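Local coordinates for protein cobalamin biosynthesis precorrin-6Y methylase (cbiE) (Archaeoglobus fulgidus, PDB 2BB3) that probably transfers methyl groups from S-adenosyl-L-methionine to a precorrin intermediate in adenosylcobalamin biosynthesis, at residues A[46-51]-A[87-92]; A[81-86]-A[111-116]; A[177-182]-A[211-216]. All blocks are in the same frame, centred on the assembly; numbering follows the deposited sequence. Where two conformers were deposited one is given.

Contact 1: A[46-51]-A[87-92]; sequences RAEVIY and REREVA
V49 and V91, followed by I50 and A92, pair in register as neighbouring parallel strands of the sheet in the N-terminal half of this tetrapyrrole methylase. The pairing is a clear example of how a parallel ladder settles its backbone polar groups one after another. At its entrance E90 O accepts twice, from E48 N at 2.8 Å and from V49 N at 3.2 Å. The V49 donor lies nearly in line with the carbonyl bond, whereas the E48 donor is tilted 25° from the carbonyl plane. Farther along, A92 N gives to V49 O (3.1 Å), and Y51 N gives to A92 O over 2.8 Å. I50, whose backbone N and O make no hydrogen bond to 87-92, is met on its other flank by R67 and R69. V91 bonds to W25, and A47 O accepts from R67 NH2.

Another amide at the entrance, E90 N, is satisfied by a side chain. E48 OE2 receives it at 3.2 Å, approached from above the carboxylate plane. E48 reaches it because CG stands beside its own backbone N (chi1 -77°) and the chain then runs out straight. This also brings E48 OE2 within 3.5 Å of E90 OE2, a like-charge encounter that may raise the proton affinity of either acid. R89 answers only loosely: its long pairing with E48 has the carboxylate oxygen above the guanidinium face, with no N-H directed at it. The firmer partner of R89 NH1 is E85 on helix 76-88, which also bonds the Y51 hydroxyl.

Apolar contacts lie on both faces: A47 CB, just before the strand, meets A92 CB on one, while V49 and V91 lie side by side on the other, V49 CG1 pressed tightly to V91 CG2 at 3.3 Å.

Contact 2: A[81-86]-A[111-116]; sequences RIMEEG and IAEDVE
M83 and V115 mark the closest backbone approach, their CA atoms 6.7 Å apart, where the last turns of helix 76-88 face an irregular, extended loop running from I111 into the start of strand 116-120. The backbones are not hydrogen-bonded to each other, so the two segments meet through side chains, a simple illustration of a connecting segment fitted against a helix.

M83, present as selenomethionine, carries most of the contact. V115 CG1 presses on its CG at a tight 3.4 Å and rests equally close to the carbonyl oxygen M83 O, so one methyl sits against both side chain and backbone of the helix. Beyond CG the M83 chain bends twice, at chi2 (133°) and again at chi3, which turns the selenium to the other end of the loop segment. There the M83 and I111 side chains cross obliquely, M83 SE 3.9 Å from I111 CG2 and a little farther from CD1. The bent chain of E113 brings its OE1 to 4.2 Å from M83 SE. At the margin, E84 OE2 and D114 OD2 stand 4.3 Å apart, and these like charges add no attraction.

Around this packing, M83 also leans on I24 of strand 23-28, and I111 reaches back to I79 and R80 of the same helix. E116 joins the sheet by backbone bonds to H22 and I24, while I82 packs helix 76-88 onto V91 and V93 of strand 91-95.

Contact 3: A[177-182]-A[211-216]; sequences GKRRVV and IFVERE
V182 and F212 lie side by side with their side chains pointing the same way, CB to CB 3.9 Å, as cross-strand neighbours of an antiparallel hydrogen-bonded pair. F212 offers its ring edge, not its face, to V182 CG2, and the same ring meets H162 edge-to-face beyond the segments. Two reciprocal backbone bonds join the same two residues, both made in the carbonyl plane: F212 N to V182 O at 2.7 Å and V182 N to F212 O at 3.0 Å.

On the other side of the sheet V181 touches both I211 and V213. Its CB meets I211 CG2 at 4.1 Å, and CG1 faces V213 CG2 at a slightly longer distance.

The strand directions are 141° apart, well twisted from exact antiparallel, and a water enters where the ladder opens. It donates to R180 O and F212 O and accepts a weak bond from E214 N. Past this point a salt bridge takes over. R179 runs extended from CG to NE and crosses E216 at about a right angle, the guanidinium and carboxylate planes 54° apart. E216 OE1 lies at the guanidinium edge and receives both NH1, on its syn side at 3.0 Å, and NE, more weakly. R179 NH2 turns instead to L176 O.

I211 packs near A167 and T209 of the S-adenosyl-L-homocysteine site, consistent with a second-shell place. This antiparallel pairing of two inner strands, joined through strand 193-198, belongs to the C-terminal mixed sheet of the alpha/beta tetrapyrrole methylase fold.

How the contacts relate
Read from the N terminus, the chain opens contact 1 at 46-51 and then passes through strand 68-70 into helix 76-88. Contact 2 opens on that helix at 81-86 before contact 1 closes at 87-92, and it closes only at 111-116; the two loops therefore cross. They also touch, through Y51 packed on I82 and V91 packed on G86, so that helix, parallel sheet and the loop into strand 116-120 are tied together. Contact 3 follows in series, opening at 177-182 and closing at 211-216 near the C terminus. It belongs to the other sheet, on the opposite side of the chain's centre, about 26 Å from contact 1 between nearest atoms.

Contact 1: A[46-51]-A[87-92]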
loop_
_atom_site.group_PDB
_atom_site.type_symbol
_atom_site.label_atom_id
_atom_site.label_comp_id
_atom_site.label_asym_id
_atom_site.label_seq_id
_atom_site.Cartn_x
_atom_site.Cartn_y
_atom_site.Cartn_z
ATOM N N ARG A 46 -19.406 -14.200 -4.051
ATOM C CA ARG A 46 -19.875 -14.667 -5.357
ATOM C C ARG A 46 -19.059 -15.854 -5.869
ATOM O O ARG A 46 -19.569 -16.689 -6.613
ATOM C CB ARG A 46 -19.784 -13.537 -6.391
ATOM C CG ARG A 46 -20.683 -12.338 -6.124
ATOM C CD ARG A 46 -22.130 -12.631 -6.479
ATOM N NE ARG A 46 -23.039 -11.580 -6.016
ATOM C CZ ARG A 46 -23.873 -10.906 -6.803
ATOM N NH1 ARG A 46 -23.918 -11.163 -8.106
ATOM N NH2 ARG A 46 -24.675 -9.980 -6.288
ATOM N N ALA A 47 -17.790 -15.921 -5.481
ATOM C CA ALA A 47 -16.917 -16.997 -5.937
ATOM C C ALA A 47 -17.524 -18.387 -5.747
ATOM O O ALA A 47 -18.290 -18.606 -4.813
ATOM C CB ALA A 47 -15.561 -16.915 -5.215
ATOM N N GLU A 48 -17.194 -19.309 -6.657
ATOM C CA GLU A 48 -17.664 -20.693 -6.583
ATOM C C GLU A 48 -16.601 -21.533 -5.884
ATOM O O GLU A 48 -16.922 -22.473 -5.157
ATOM C CB GLU A 48 -17.935 -21.260 -7.976
ATOM C CG GLU A 48 -19.243 -20.784 -8.599
ATOM C CD GLU A 48 -19.370 -21.168 -10.070
ATOM O OE1 GLU A 48 -19.347 -22.380 -10.396
ATOM O OE2 GLU A 48 -19.487 -20.245 -10.906
ATOM N N VAL A 49 -15.334 -21.204 -6.129
ATOM C CA VAL A 49 -14.226 -21.889 -5.479
ATOM C C VAL A 49 -13.221 -20.833 -5.009
ATOM O O VAL A 49 -12.943 -19.865 -5.718
ATOM C CB VAL A 49 -13.546 -22.951 -6.429
ATOM C CG1 VAL A 49 -13.054 -22.302 -7.727
ATOM C CG2 VAL A 49 -12.405 -23.655 -5.703
ATOM N N ILE A 50 -12.682 -21.013 -3.808
ATOM C CA ILE A 50 -11.729 -20.060 -3.259
ATOM C C ILE A 50 -10.384 -20.718 -2.952
ATOM O O ILE A 50 -10.309 -21.660 -2.158
ATOM C CB ILE A 50 -12.286 -19.439 -1.947
ATOM C CG1 ILE A 50 -13.633 -18.768 -2.227
ATOM C CG2 ILE A 50 -11.306 -18.423 -1.377
ATOM C CD1 ILE A 50 -14.319 -18.226 -0.986
ATOM N N TYR A 51 -9.323 -20.245 -3.589
ATOM C CA TYR A 51 -8.006 -20.787 -3.297
ATOM C C TYR A 51 -7.216 -19.795 -2.456
ATOM O O TYR A 51 -7.444 -18.588 -2.533
ATOM C CB TYR A 51 -7.217 -21.074 -4.576
ATOM C CG TYR A 51 -7.756 -22.234 -5.368
ATOM C CD1 TYR A 51 -8.726 -22.040 -6.340
ATOM C CD2 TYR A 51 -7.294 -23.529 -5.144
ATOM C CE1 TYR A 51 -9.219 -23.097 -7.075
ATOM C CE2 TYR A 51 -7.787 -24.602 -5.873
ATOM C CZ TYR A 51 -8.748 -24.372 -6.836
ATOM O OH TYR A 51 -9.263 -25.414 -7.558
ATOM N N ARG A 87 -12.126 -21.065 -16.042
ATOM C CA ARG A 87 -12.825 -20.901 -17.307
ATOM C C ARG A 87 -14.199 -21.540 -17.175
ATOM O O ARG A 87 -15.165 -21.088 -17.784
ATOM C CB ARG A 87 -12.060 -21.581 -18.445
ATOM C CG ARG A 87 -12.761 -21.450 -19.790
ATOM C CD ARG A 87 -12.366 -22.558 -20.758
ATOM N NE ARG A 87 -13.158 -22.510 -21.986
ATOM C CZ ARG A 87 -13.096 -23.418 -22.956
ATOM N NH1 ARG A 87 -12.278 -24.458 -22.845
ATOM N NH2 ARG A 87 -13.854 -23.289 -24.038
ATOM N N GLU A 88 -14.275 -22.591 -16.366
ATOM C CA GLU A 88 -15.520 -23.315 -16.141
ATOM C C GLU A 88 -16.304 -22.771 -14.954
ATOM O O GLU A 88 -17.538 -22.797 -14.948
ATOM C CB GLU A 88 -15.234 -24.799 -15.908
ATOM C CG GLU A 88 -13.777 -25.111 -15.581
ATOM C CD GLU A 88 -13.628 -26.152 -14.486
ATOM O OE1 GLU A 88 -12.575 -26.823 -14.443
ATOM O OE2 GLU A 88 -14.553 -26.288 -13.660
ATOM N N ARG A 89 -15.586 -22.283 -13.948
ATOM C CA ARG A 89 -16.221 -21.754 -12.741
ATOM C C ARG A 89 -15.634 -20.422 -12.263
ATOM O O ARG A 89 -14.561 -20.013 -12.699
ATOM C CB ARG A 89 -16.115 -22.808 -11.626
ATOM C CG ARG A 89 -16.682 -24.154 -12.052
ATOM C CD ARG A 89 -16.166 -25.327 -11.235
ATOM N NE ARG A 89 -16.946 -25.550 -10.023
ATOM C CZ ARG A 89 -16.627 -25.069 -8.827
ATOM N NH1 ARG A 89 -15.532 -24.332 -8.679
ATOM N NH2 ARG A 89 -17.403 -25.327 -7.778
ATOM N N GLU A 90 -16.366 -19.746 -11.380
ATOM C CA GLU A 90 -15.923 -18.475 -10.816
ATOM C C GLU A 90 -14.916 -18.752 -9.709
ATOM O O GLU A 90 -15.249 -19.297 -8.653
ATOM C CB GLU A 90 -17.116 -17.686 -10.282
ATOM C CG GLU A 90 -17.980 -17.138 -11.399
ATOM C CD GLU A 90 -19.412 -16.877 -10.979
ATOM O OE1 GLU A 90 -20.241 -16.602 -11.876
ATOM O OE2 GLU A 90 -19.716 -16.943 -9.767
ATOM N N VAL A 91 -13.674 -18.373 -9.972
ATOM C CA VAL A 91 -12.591 -18.600 -9.049
ATOM C C VAL A 91 -12.071 -17.318 -8.426
ATOM O O VAL A 91 -12.055 -16.258 -9.054
ATOM C CB VAL A 91 -11.418 -19.307 -9.767
ATOM C CG1 VAL A 91 -10.271 -19.534 -8.792
ATOM C CG2 VAL A 91 -11.897 -20.616 -10.375
ATOM N N ALA A 92 -11.666 -17.432 -7.169
ATOM C CA ALA A 92 -11.094 -16.321 -6.433
ATOM C C ALA A 92 -9.864 -16.887 -5.739
ATOM O O ALA A 92 -9.889 -18.004 -5.221
ATOM C CB ALA A 92 -12.071 -15.791 -5.414
#

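Contact 2: A[81-86]-A[111-116]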
loop_
_atom_site.group_PDB
_atom_site.type_symbol
_atom_site.label_atom_id
_atom_site.label_comp_id
_atom_site.label_asym_id
_atom_site.label_seq_id
_atom_site.Cartn_x
_atom_site.Cartn_y
_atom_site.Cartn_z
ATOM N N ARG A 81 -3.121 -24.250 -13.081
ATOM C CA ARG A 81 -4.259 -25.140 -12.847
ATOM C C ARG A 81 -5.452 -24.283 -12.439
ATOM O O ARG A 81 -6.477 -24.261 -13.131
ATOM C CB ARG A 81 -3.927 -26.152 -11.739
ATOM C CG ARG A 81 -4.888 -27.341 -11.667
ATOM C CD ARG A 81 -4.533 -28.350 -10.563
ATOM N NE ARG A 81 -3.143 -28.801 -10.637
ATOM C CZ ARG A 81 -2.154 -28.287 -9.911
ATOM N NH1 ARG A 81 -2.408 -27.312 -9.052
ATOM N NH2 ARG A 81 -0.911 -28.734 -10.052
ATOM N N ILE A 82 -5.303 -23.570 -11.322
ATOM C CA ILE A 82 -6.343 -22.687 -10.803
ATOM C C ILE A 82 -6.888 -21.802 -11.917
ATOM O O ILE A 82 -8.093 -21.586 -12.031
ATOM C CB ILE A 82 -5.778 -21.756 -9.696
ATOM C CG1 ILE A 82 -5.336 -22.583 -8.491
ATOM C CG2 ILE A 82 -6.823 -20.716 -9.304
ATOM C CD1 ILE A 82 -4.738 -21.758 -7.374
HETATM N N MSE A 83 -5.967 -21.289 -12.723
HETATM C CA MSE A 83 -6.277 -20.407 -13.840
HETATM C C MSE A 83 -7.269 -21.047 -14.807
HETATM O O MSE A 83 -8.327 -20.484 -15.075
HETATM C CB MSE A 83 -4.978 -20.055 -14.572
HETATM C CG MSE A 83 -4.943 -18.677 -15.201
HETATM SE SE MSE A 83 -3.288 -17.771 -14.765
HETATM C CE MSE A 83 -3.785 -17.182 -13.004
ATOM N N GLU A 84 -6.936 -22.229 -15.317
ATOM C CA GLU A 84 -7.813 -22.913 -16.268
ATOM C C GLU A 84 -9.160 -23.284 -15.655
ATOM O O GLU A 84 -10.192 -23.215 -16.325
ATOM C CB GLU A 84 -7.124 -24.164 -16.825
ATOM C CG GLU A 84 -7.639 -24.595 -18.201
ATOM C CD GLU A 84 -7.568 -23.471 -19.234
ATOM O OE1 GLU A 84 -6.472 -22.901 -19.434
ATOM O OE2 GLU A 84 -8.615 -23.161 -19.846
ATOM N N GLU A 85 -9.164 -23.685 -14.387
ATOM C CA GLU A 85 -10.422 -24.044 -13.742
ATOM C C GLU A 85 -11.324 -22.820 -13.706
ATOM O O GLU A 85 -12.539 -22.934 -13.557
ATOM C CB GLU A 85 -10.182 -24.528 -12.310
ATOM C CG GLU A 85 -11.315 -25.382 -11.747
ATOM C CD GLU A 85 -11.635 -25.059 -10.300
ATOM O OE1 GLU A 85 -10.722 -24.610 -9.574
ATOM O OE2 GLU A 85 -12.799 -25.266 -9.888
ATOM N N GLY A 86 -10.716 -21.649 -13.857
ATOM C CA GLY A 86 -11.473 -20.415 -13.805
ATOM C C GLY A 86 -12.216 -20.139 -15.096
ATOM O O GLY A 86 -12.855 -19.102 -15.244
ATOM N N ILE A 111 3.103 -16.794 -17.250
ATOM C CA ILE A 111 2.010 -17.639 -17.689
ATOM C C ILE A 111 1.347 -17.132 -18.966
ATOM O O ILE A 111 1.048 -15.948 -19.087
ATOM C CB ILE A 111 0.963 -17.772 -16.554
ATOM C CG1 ILE A 111 1.639 -18.381 -15.321
ATOM C CG2 ILE A 111 -0.214 -18.616 -17.018
ATOM C CD1 ILE A 111 0.775 -18.374 -14.070
ATOM N N ALA A 112 1.155 -18.035 -19.927
ATOM C CA ALA A 112 0.517 -17.691 -21.197
ATOM C C ALA A 112 -0.947 -17.440 -20.886
ATOM O O ALA A 112 -1.748 -18.368 -20.746
ATOM C CB ALA A 112 0.671 -18.820 -22.196
ATOM N N GLU A 113 -1.267 -16.157 -20.787
ATOM C CA GLU A 113 -2.577 -15.642 -20.419
ATOM C C GLU A 113 -3.780 -15.874 -21.339
ATOM O O GLU A 113 -3.980 -15.136 -22.299
ATOM C CB GLU A 113 -2.428 -14.132 -20.192
ATOM C CG GLU A 113 -3.624 -13.474 -19.528
ATOM C CD GLU A 113 -3.520 -13.472 -18.016
ATOM O OE1 GLU A 113 -3.365 -14.561 -17.420
ATOM O OE2 GLU A 113 -3.595 -12.371 -17.424
ATOM N N ASP A 114 -4.594 -16.880 -21.052
ATOM C CA ASP A 114 -5.813 -17.086 -21.839
ATOM C C ASP A 114 -6.921 -16.419 -21.020
ATOM O O ASP A 114 -7.539 -15.453 -21.468
ATOM C CB ASP A 114 -6.136 -18.569 -22.022
ATOM C CG ASP A 114 -7.484 -18.789 -22.707
ATOM O OD1 ASP A 114 -7.750 -18.101 -23.717
ATOM O OD2 ASP A 114 -8.272 -19.643 -22.235
ATOM N N VAL A 115 -7.154 -16.942 -19.821
ATOM C CA VAL A 115 -8.131 -16.375 -18.911
ATOM C C VAL A 115 -7.558 -15.056 -18.371
ATOM O O VAL A 115 -6.356 -14.926 -18.160
ATOM C CB VAL A 115 -8.452 -17.373 -17.749
ATOM C CG1 VAL A 115 -7.356 -18.400 -17.640
ATOM C CG2 VAL A 115 -8.613 -16.646 -16.428
ATOM N N GLU A 116 -8.425 -14.076 -18.165
ATOM C CA GLU A 116 -8.003 -12.780 -17.671
ATOM C C GLU A 116 -7.879 -12.789 -16.147
ATOM O O GLU A 116 -8.543 -13.562 -15.465
ATOM C CB GLU A 116 -9.030 -11.733 -18.097
ATOM C CG GLU A 116 -8.580 -10.294 -17.944
ATOM C CD GLU A 116 -9.682 -9.314 -18.314
ATOM O OE1 GLU A 116 -10.330 -9.526 -19.367
ATOM O OE2 GLU A 116 -9.898 -8.334 -17.561
#

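Contact 3: A[177-182]-A[211-216]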
loop_
_atom_site.group_PDB
_atom_site.type_symbol
_atom_site.label_atom_id
_atom_site.label_comp_id
_atom_site.label_asym_id
_atom_site.label_seq_id
_atom_site.Cartn_x
_atom_site.Cartn_y
_atom_site.Cartn_z
ATOM N N GLY A 177 25.757 -5.099 7.504
ATOM C CA GLY A 177 26.749 -4.468 8.364
ATOM C C GLY A 177 26.457 -4.129 9.824
ATOM O O GLY A 177 25.933 -4.947 10.583
ATOM N N LYS A 178 26.833 -2.924 10.235
ATOM C CA LYS A 178 26.628 -2.490 11.610
ATOM C C LYS A 178 25.477 -1.487 11.647
ATOM O O LYS A 178 25.316 -0.716 12.599
ATOM C CB LYS A 178 27.910 -1.823 12.130
ATOM C CG LYS A 178 29.199 -2.405 11.540
ATOM C CD LYS A 178 30.395 -1.487 11.813
ATOM C CE LYS A 178 31.525 -1.688 10.800
ATOM N NZ LYS A 178 32.633 -0.700 11.005
ATOM N N ARG A 179 24.666 -1.508 10.604
ATOM C CA ARG A 179 23.548 -0.584 10.476
ATOM C C ARG A 179 22.438 -0.787 11.487
ATOM O O ARG A 179 22.084 -1.910 11.827
ATOM C CB ARG A 179 22.964 -0.694 9.071
ATOM C CG ARG A 179 23.961 -0.412 7.968
ATOM C CD ARG A 179 23.239 -0.386 6.646
ATOM N NE ARG A 179 24.057 0.116 5.547
ATOM C CZ ARG A 179 24.986 -0.591 4.911
ATOM N NH1 ARG A 179 25.669 -0.039 3.914
ATOM N NH2 ARG A 179 25.240 -1.847 5.269
ATOM N N ARG A 180 21.893 0.312 11.976
ATOM C CA ARG A 180 20.797 0.228 12.911
ATOM C C ARG A 180 19.588 -0.281 12.130
ATOM O O ARG A 180 19.314 0.183 11.032
ATOM C CB ARG A 180 20.491 1.608 13.507
ATOM C CG ARG A 180 19.230 1.622 14.373
ATOM C CD ARG A 180 19.010 2.944 15.107
ATOM N NE ARG A 180 19.913 3.098 16.250
ATOM C CZ ARG A 180 19.811 4.056 17.166
ATOM N NH1 ARG A 180 18.841 4.961 17.084
ATOM N NH2 ARG A 180 20.679 4.101 18.171
ATOM N N VAL A 181 18.882 -1.252 12.681
ATOM C CA VAL A 181 17.709 -1.759 12.011
ATOM C C VAL A 181 16.564 -1.833 13.003
ATOM O O VAL A 181 16.789 -1.908 14.213
ATOM C CB VAL A 181 17.952 -3.174 11.398
ATOM C CG1 VAL A 181 19.090 -3.114 10.383
ATOM C CG2 VAL A 181 18.259 -4.184 12.485
ATOM N N VAL A 182 15.340 -1.754 12.485
ATOM C CA VAL A 182 14.150 -1.864 13.307
ATOM C C VAL A 182 13.435 -3.088 12.732
ATOM O O VAL A 182 13.210 -3.177 11.527
ATOM C CB VAL A 182 13.234 -0.614 13.198
ATOM C CG1 VAL A 182 11.965 -0.820 14.013
ATOM C CG2 VAL A 182 13.970 0.630 13.690
ATOM N N ILE A 211 12.001 -5.446 8.013
ATOM C CA ILE A 211 13.243 -4.831 8.496
ATOM C C ILE A 211 13.360 -3.400 8.000
ATOM O O ILE A 211 13.519 -3.189 6.814
ATOM C CB ILE A 211 14.469 -5.619 7.987
ATOM C CG1 ILE A 211 14.443 -7.050 8.543
ATOM C CG2 ILE A 211 15.756 -4.886 8.365
ATOM C CD1 ILE A 211 15.655 -7.918 8.103
ATOM N N PHE A 212 13.280 -2.429 8.901
ATOM C CA PHE A 212 13.388 -1.029 8.508
ATOM C C PHE A 212 14.828 -0.542 8.657
ATOM O O PHE A 212 15.397 -0.613 9.740
ATOM C CB PHE A 212 12.461 -0.147 9.363
ATOM C CG PHE A 212 12.541 1.312 9.028
ATOM C CD1 PHE A 212 12.163 1.771 7.766
ATOM C CD2 PHE A 212 13.005 2.232 9.966
ATOM C CE1 PHE A 212 12.250 3.121 7.442
ATOM C CE2 PHE A 212 13.097 3.596 9.651
ATOM C CZ PHE A 212 12.717 4.039 8.389
ATOM N N VAL A 213 15.410 -0.057 7.560
ATOM C CA VAL A 213 16.778 0.463 7.555
ATOM C C VAL A 213 16.744 1.930 7.087
ATOM O O VAL A 213 16.523 2.201 5.900
ATOM C CB VAL A 213 17.681 -0.341 6.581
ATOM C CG1 VAL A 213 19.141 -0.033 6.861
ATOM C CG2 VAL A 213 17.400 -1.846 6.695
ATOM N N GLU A 214 16.968 2.870 8.006
ATOM C CA GLU A 214 16.964 4.294 7.652
ATOM C C GLU A 214 18.065 4.604 6.662
ATOM O O GLU A 214 19.152 4.041 6.744
ATOM C CB GLU A 214 17.150 5.203 8.884
ATOM C CG GLU A 214 16.125 5.026 9.992
ATOM C CD GLU A 214 15.959 6.285 10.852
ATOM O OE1 GLU A 214 15.439 6.181 11.992
ATOM O OE2 GLU A 214 16.342 7.381 10.375
ATOM N N ARG A 215 17.791 5.511 5.735
ATOM C CA ARG A 215 18.789 5.857 4.742
ATOM C C ARG A 215 20.016 6.480 5.393
ATOM O O ARG A 215 19.911 7.275 6.315
ATOM C CB ARG A 215 18.204 6.806 3.671
ATOM C CG ARG A 215 17.653 8.129 4.169
ATOM C CD ARG A 215 17.269 9.066 3.002
ATOM N NE ARG A 215 18.403 9.387 2.134
ATOM C CZ ARG A 215 18.349 10.185 1.068
ATOM N NH1 ARG A 215 19.444 10.406 0.348
ATOM N NH2 ARG A 215 17.209 10.762 0.715
ATOM N N GLU A 216 21.184 6.058 4.926
ATOM C CA GLU A 216 22.440 6.585 5.431
ATOM C C GLU A 216 22.581 7.940 4.737
ATOM O O GLU A 216 23.104 8.052 3.626
ATOM C CB GLU A 216 23.564 5.604 5.110
ATOM C CG GLU A 216 23.307 4.235 5.762
ATOM C CD GLU A 216 24.470 3.266 5.681
ATOM O OE1 GLU A 216 24.794 2.803 4.562
ATOM O OE2 GLU A 216 25.059 2.966 6.748
HETATM O O HOH W 1 16.865 1.380 11.067
#